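Local coordinates for protein HD superfamily hydrolase (PDB 3CCG) that probably hydrolyses diadenosine tetraphosphate symmetrically into two ADP, using a pair of iron ions held in an HD-domain site, at residues L25-T30 against I128-E133; L106-F111 against L121-I126. One frame throughout, in Å; residues are numbered along the deposited sequence.

Interaction 1 (L25-T30 against I128-E133); sequences LGVMDT and IADYIE. With FE (Fe (III) ion), chain C.
V27 reaches from helix 5-38 into the last turn of helix 121-132 with both methyls. With CG1 anti to the backbone N (chi1 174°), the two branches part: CG1 meets the A129 methyl, while CG2 lies against the CA of D130 and, 3.8 Å away, the CG of E133. T30, about one turn further on, adds a methyl and a hydroxyl. Its CG2 touches both the A129 CB and the I132 CG1, 3.8 Å from each, and its OG1 lies 3.4 Å from the CA of E133. Although it faces that residue, the hydroxyl is turned back to its own helix, where T30 OG1 donates to the G26 O at 2.9 Å. That carbonyl also accepts from the T30 N, the two donors coming from opposite faces of its plane. The axes of the two short helical segments come within 8.5 Å, their directions 118° apart, and G26 lets E133 come close: the two CA atoms are 5.4 Å apart.

Helix 121-132 carries the final aspartate of the H...HD...D signature that defines the HD domain. D130 OD1 binds iron at 2.2 Å, next to the V27 CG2; H23, H52 and D53 bind the same ion. E133 belongs to the second shell. Its CG takes the position between the backbone N and the carbonyl carbon (chi1 61°), and the chain bends at chi2, which turns the carboxylate back beside helix 5-38. There OE2 is hydrogen-bonded to ND1 of the iron ligand H23, probably orienting and polarising that imidazole, and OE1 takes the backbone N-H of G135.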
# COMPACT_ATOMS: atom_id res chain seq x y z
N LEU A 25 -15.26 -10.13 -24.83
CA LEU A 25 -15.09 -11.41 -25.56
C LEU A 25 -13.61 -11.75 -25.62
O LEU A 25 -13.20 -12.90 -25.53
CB LEU A 25 -15.64 -11.34 -26.99
CG LEU A 25 -17.15 -11.20 -27.12
CD1 LEU A 25 -17.65 -11.05 -28.60
CD2 LEU A 25 -17.85 -12.37 -26.47
N GLY A 26 -12.76 -10.74 -25.74
CA GLY A 26 -11.34 -10.99 -25.72
C GLY A 26 -10.88 -11.55 -24.39
O GLY A 26 -10.07 -12.47 -24.32
N VAL A 27 -11.39 -10.96 -23.33
CA VAL A 27 -11.04 -11.47 -22.01
C VAL A 27 -11.50 -12.93 -21.82
O VAL A 27 -10.77 -13.78 -21.29
CB VAL A 27 -11.55 -10.54 -20.87
CG1 VAL A 27 -11.29 -11.18 -19.48
CG2 VAL A 27 -10.83 -9.18 -21.03
N MSE A 28 -12.70 -13.20 -22.27
CA MSE A 28 -13.25 -14.54 -22.23
C MSE A 28 -12.34 -15.52 -22.94
O MSE A 28 -11.96 -16.55 -22.41
CB MSE A 28 -14.59 -14.56 -22.93
CG MSE A 28 -15.34 -15.91 -22.94
SE MSE A 28 -16.94 -15.91 -24.06
CE MSE A 28 -15.93 -15.71 -25.79
N ASP A 29 -12.03 -15.20 -24.18
CA ASP A 29 -11.17 -16.10 -24.98
C ASP A 29 -9.79 -16.30 -24.31
O ASP A 29 -9.23 -17.38 -24.31
CB ASP A 29 -10.96 -15.56 -26.38
CG ASP A 29 -12.19 -15.69 -27.26
OD1 ASP A 29 -13.07 -16.52 -27.00
OD2 ASP A 29 -12.20 -14.90 -28.23
N THR A 30 -9.22 -15.21 -23.82
CA THR A 30 -7.93 -15.27 -23.16
C THR A 30 -7.96 -16.10 -21.89
O THR A 30 -7.06 -16.92 -21.61
CB THR A 30 -7.41 -13.85 -22.84
OG1 THR A 30 -7.28 -13.11 -24.06
CG2 THR A 30 -6.07 -13.90 -22.10
N ILE A 128 -5.33 -11.23 -14.95
CA ILE A 128 -4.30 -10.99 -15.97
C ILE A 128 -4.86 -10.94 -17.39
O ILE A 128 -4.37 -10.20 -18.24
CB ILE A 128 -3.15 -12.02 -15.82
CG1 ILE A 128 -1.84 -11.40 -16.34
CG2 ILE A 128 -3.49 -13.34 -16.46
CD1 ILE A 128 -1.26 -10.29 -15.41
N ALA A 129 -5.94 -11.69 -17.60
CA ALA A 129 -6.57 -11.71 -18.93
C ALA A 129 -7.01 -10.35 -19.36
O ALA A 129 -6.87 -9.98 -20.53
CB ALA A 129 -7.78 -12.68 -18.97
N ASP A 130 -7.44 -9.54 -18.39
CA ASP A 130 -7.85 -8.19 -18.70
C ASP A 130 -6.70 -7.35 -19.35
O ASP A 130 -6.92 -6.57 -20.28
CB ASP A 130 -8.35 -7.53 -17.42
CG ASP A 130 -9.09 -6.25 -17.69
OD1 ASP A 130 -9.87 -6.23 -18.63
OD2 ASP A 130 -8.92 -5.31 -16.91
N TYR A 131 -5.49 -7.56 -18.86
CA TYR A 131 -4.27 -6.89 -19.34
C TYR A 131 -3.70 -7.43 -20.65
O TYR A 131 -3.11 -6.69 -21.42
CB TYR A 131 -3.16 -6.98 -18.26
CG TYR A 131 -3.42 -6.08 -17.10
CD1 TYR A 131 -4.20 -6.48 -16.01
CD2 TYR A 131 -2.92 -4.79 -17.09
CE1 TYR A 131 -4.46 -5.61 -14.96
CE2 TYR A 131 -3.19 -3.93 -16.05
CZ TYR A 131 -3.95 -4.34 -14.98
OH TYR A 131 -4.19 -3.45 -13.95
N ILE A 132 -3.84 -8.72 -20.89
CA ILE A 132 -3.16 -9.32 -22.03
C ILE A 132 -4.06 -9.77 -23.21
O ILE A 132 -3.55 -10.37 -24.18
CB ILE A 132 -2.29 -10.52 -21.54
CG1 ILE A 132 -3.15 -11.67 -21.02
CG2 ILE A 132 -1.24 -10.07 -20.48
CD1 ILE A 132 -2.46 -12.99 -20.83
N GLU A 133 -5.37 -9.52 -23.12
CA GLU A 133 -6.32 -9.90 -24.17
C GLU A 133 -5.85 -9.23 -25.45
O GLU A 133 -5.25 -8.14 -25.41
CB GLU A 133 -7.79 -9.63 -23.81
CG GLU A 133 -8.12 -8.20 -23.55
CD GLU A 133 -8.71 -7.50 -24.76
OE1 GLU A 133 -8.74 -8.15 -25.85
OE2 GLU A 133 -9.15 -6.32 -24.60
FE FE C . -11.80 -5.33 -18.23
O HOH W 1 -11.68 -5.30 -16.52

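Interaction 2 (L106-F111 against L121-I126); sequences LNAIEF and LLEKII
The carboxylate of E123 is gripped at both oxygens: OE1 forms a salt bridge with R116, in the loop joining the two helices, and OE2 accepts from a water at 2.8 Å. That water in turn accepts from the N107 ND2 at 3.0 Å, linking the helices through the side chains, while OD1 of N107 is hydrogen-bonded to R91. E123 arrives at this place by lying across helix 103-110. Its CG, anti to its own carbonyl carbon (chi1 -73°), rests 3.8 Å from the CA of A108, and its CD packs on the CB of N107. Further out, the E123 side chain lies beside that of F111, its OE1 3.9 Å from the F111 CD2, with the carboxylate tilted 36° to the ring. One face of that ring is covered by CG of the adjacent E110.

The apolar half of the contact centres on A108. Its methyl points into helix 121-132 and meets the I126 CG1 at 3.8 Å, with the L122 CG also against it. The small side chain lets the backbones close in, and the CA atoms of A108 and E123 are 4.0 Å apart. A second water fits between the main chains, donating to the A108 O at 2.8 Å and to the E123 O as well, so that it bridges the two carbonyls. I126 also touches A31 and A48, on helices 5-38 and 42-51. Over these segments helices 103-110 and 121-132 run 37° from parallel, part of the all-helical HD-domain core, with the I126 side chain against those of the iron ligands H52 and H112.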
# COMPACT_ATOMS: atom_id res chain seq x y z
N LEU A 106 -17.54 -15.77 -8.92
CA LEU A 106 -17.91 -14.49 -8.32
C LEU A 106 -16.66 -13.78 -7.74
O LEU A 106 -16.52 -12.56 -7.89
CB LEU A 106 -18.99 -14.70 -7.25
CG LEU A 106 -20.31 -15.21 -7.79
CD1 LEU A 106 -21.25 -15.53 -6.59
CD2 LEU A 106 -20.96 -14.22 -8.78
N ASN A 107 -15.79 -14.52 -7.06
CA ASN A 107 -14.56 -13.91 -6.56
C ASN A 107 -13.69 -13.33 -7.71
O ASN A 107 -13.09 -12.24 -7.60
CB ASN A 107 -13.69 -14.89 -5.76
CG ASN A 107 -14.27 -15.19 -4.39
OD1 ASN A 107 -15.00 -14.38 -3.83
ND2 ASN A 107 -13.95 -16.38 -3.86
N ALA A 108 -13.56 -14.09 -8.79
CA ALA A 108 -12.74 -13.67 -9.91
C ALA A 108 -13.27 -12.34 -10.48
O ALA A 108 -12.50 -11.48 -10.86
CB ALA A 108 -12.73 -14.75 -10.97
N ILE A 109 -14.59 -12.19 -10.56
CA ILE A 109 -15.18 -10.94 -11.02
C ILE A 109 -14.92 -9.84 -9.97
O ILE A 109 -14.43 -8.76 -10.29
CB ILE A 109 -16.69 -11.11 -11.21
CG1 ILE A 109 -17.02 -12.18 -12.25
CG2 ILE A 109 -17.33 -9.81 -11.58
CD1 ILE A 109 -18.52 -12.58 -12.26
N GLU A 110 -15.22 -10.13 -8.71
CA GLU A 110 -15.06 -9.14 -7.66
C GLU A 110 -13.66 -8.52 -7.60
O GLU A 110 -13.54 -7.31 -7.40
CB GLU A 110 -15.35 -9.72 -6.30
CG GLU A 110 -15.17 -8.77 -5.14
CD GLU A 110 -15.70 -9.33 -3.82
OE1 GLU A 110 -16.09 -10.48 -3.73
OE2 GLU A 110 -15.59 -8.57 -2.83
N PHE A 111 -12.64 -9.35 -7.69
CA PHE A 111 -11.26 -8.89 -7.44
C PHE A 111 -10.44 -8.65 -8.68
O PHE A 111 -9.21 -8.42 -8.62
CB PHE A 111 -10.54 -9.84 -6.47
CG PHE A 111 -11.17 -9.88 -5.11
CD1 PHE A 111 -11.06 -8.81 -4.27
CD2 PHE A 111 -11.98 -10.94 -4.71
CE1 PHE A 111 -11.64 -8.84 -3.04
CE2 PHE A 111 -12.57 -10.96 -3.47
CZ PHE A 111 -12.42 -9.89 -2.66
N LEU A 121 -6.54 -19.71 -8.65
CA LEU A 121 -6.06 -19.78 -9.99
C LEU A 121 -7.02 -19.03 -10.94
O LEU A 121 -6.55 -18.26 -11.79
CB LEU A 121 -5.89 -21.25 -10.39
CG LEU A 121 -5.50 -21.45 -11.84
CD1 LEU A 121 -4.22 -20.71 -12.26
CD2 LEU A 121 -5.43 -22.96 -12.14
N LEU A 122 -8.34 -19.21 -10.76
CA LEU A 122 -9.32 -18.52 -11.65
C LEU A 122 -9.22 -17.00 -11.46
O LEU A 122 -9.22 -16.26 -12.43
CB LEU A 122 -10.72 -19.02 -11.40
CG LEU A 122 -11.83 -18.37 -12.27
CD1 LEU A 122 -11.58 -18.78 -13.76
CD2 LEU A 122 -13.20 -18.76 -11.71
N GLU A 123 -9.13 -16.56 -10.21
CA GLU A 123 -9.00 -15.12 -9.95
C GLU A 123 -7.78 -14.54 -10.66
O GLU A 123 -7.84 -13.47 -11.27
CB GLU A 123 -8.86 -14.86 -8.46
CG GLU A 123 -10.08 -15.03 -7.64
CD GLU A 123 -9.81 -14.87 -6.16
OE1 GLU A 123 -9.46 -13.72 -5.78
OE2 GLU A 123 -9.89 -15.87 -5.40
N LYS A 124 -6.64 -15.26 -10.62
CA LYS A 124 -5.44 -14.81 -11.26
C LYS A 124 -5.60 -14.71 -12.80
O LYS A 124 -5.14 -13.79 -13.44
CB LYS A 124 -4.24 -15.69 -10.92
CG LYS A 124 -3.94 -15.75 -9.44
CD LYS A 124 -2.74 -16.64 -9.16
CE LYS A 124 -2.42 -16.65 -7.67
NZ LYS A 124 -1.33 -17.64 -7.34
N ILE A 125 -6.19 -15.77 -13.37
CA ILE A 125 -6.43 -15.84 -14.81
C ILE A 125 -7.30 -14.64 -15.29
O ILE A 125 -6.99 -13.98 -16.31
CB ILE A 125 -7.08 -17.19 -15.16
CG1 ILE A 125 -6.04 -18.31 -15.03
CG2 ILE A 125 -7.62 -17.13 -16.57
CD1 ILE A 125 -6.56 -19.74 -15.29
N ILE A 126 -8.36 -14.31 -14.52
CA ILE A 126 -9.29 -13.25 -14.95
C ILE A 126 -8.58 -11.90 -14.80
O ILE A 126 -8.60 -11.05 -15.71
CB ILE A 126 -10.63 -13.31 -14.21
CG1 ILE A 126 -11.33 -14.66 -14.51
CG2 ILE A 126 -11.49 -12.11 -14.58
CD1 ILE A 126 -11.42 -15.05 -16.00
O HOH W 2 -11.89 -17.77 -5.49
O HOH W 3 -9.76 -11.58 -10.16

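How the interactions relate
From the N terminus, the chain runs along helix 5-38 through 25-30, then makes helices 42-51, 60-69, 76-79 and 87-98 before reaching 106-111. A short loop without helix leads on to 121-126, where interaction 2 closes a small circuit. Continuing along the same helix, 128-133 comes back to 25-30, and interaction 1 closes a much larger circuit with the small one wholly within it. Helix 121-132 is therefore shared: interaction 2 uses its first half against helix 103-110, interaction 1 its last turn against helix 5-38. The contact centres lie 12 Å apart, and this helix ties both neighbours into one HD domain around the iron site.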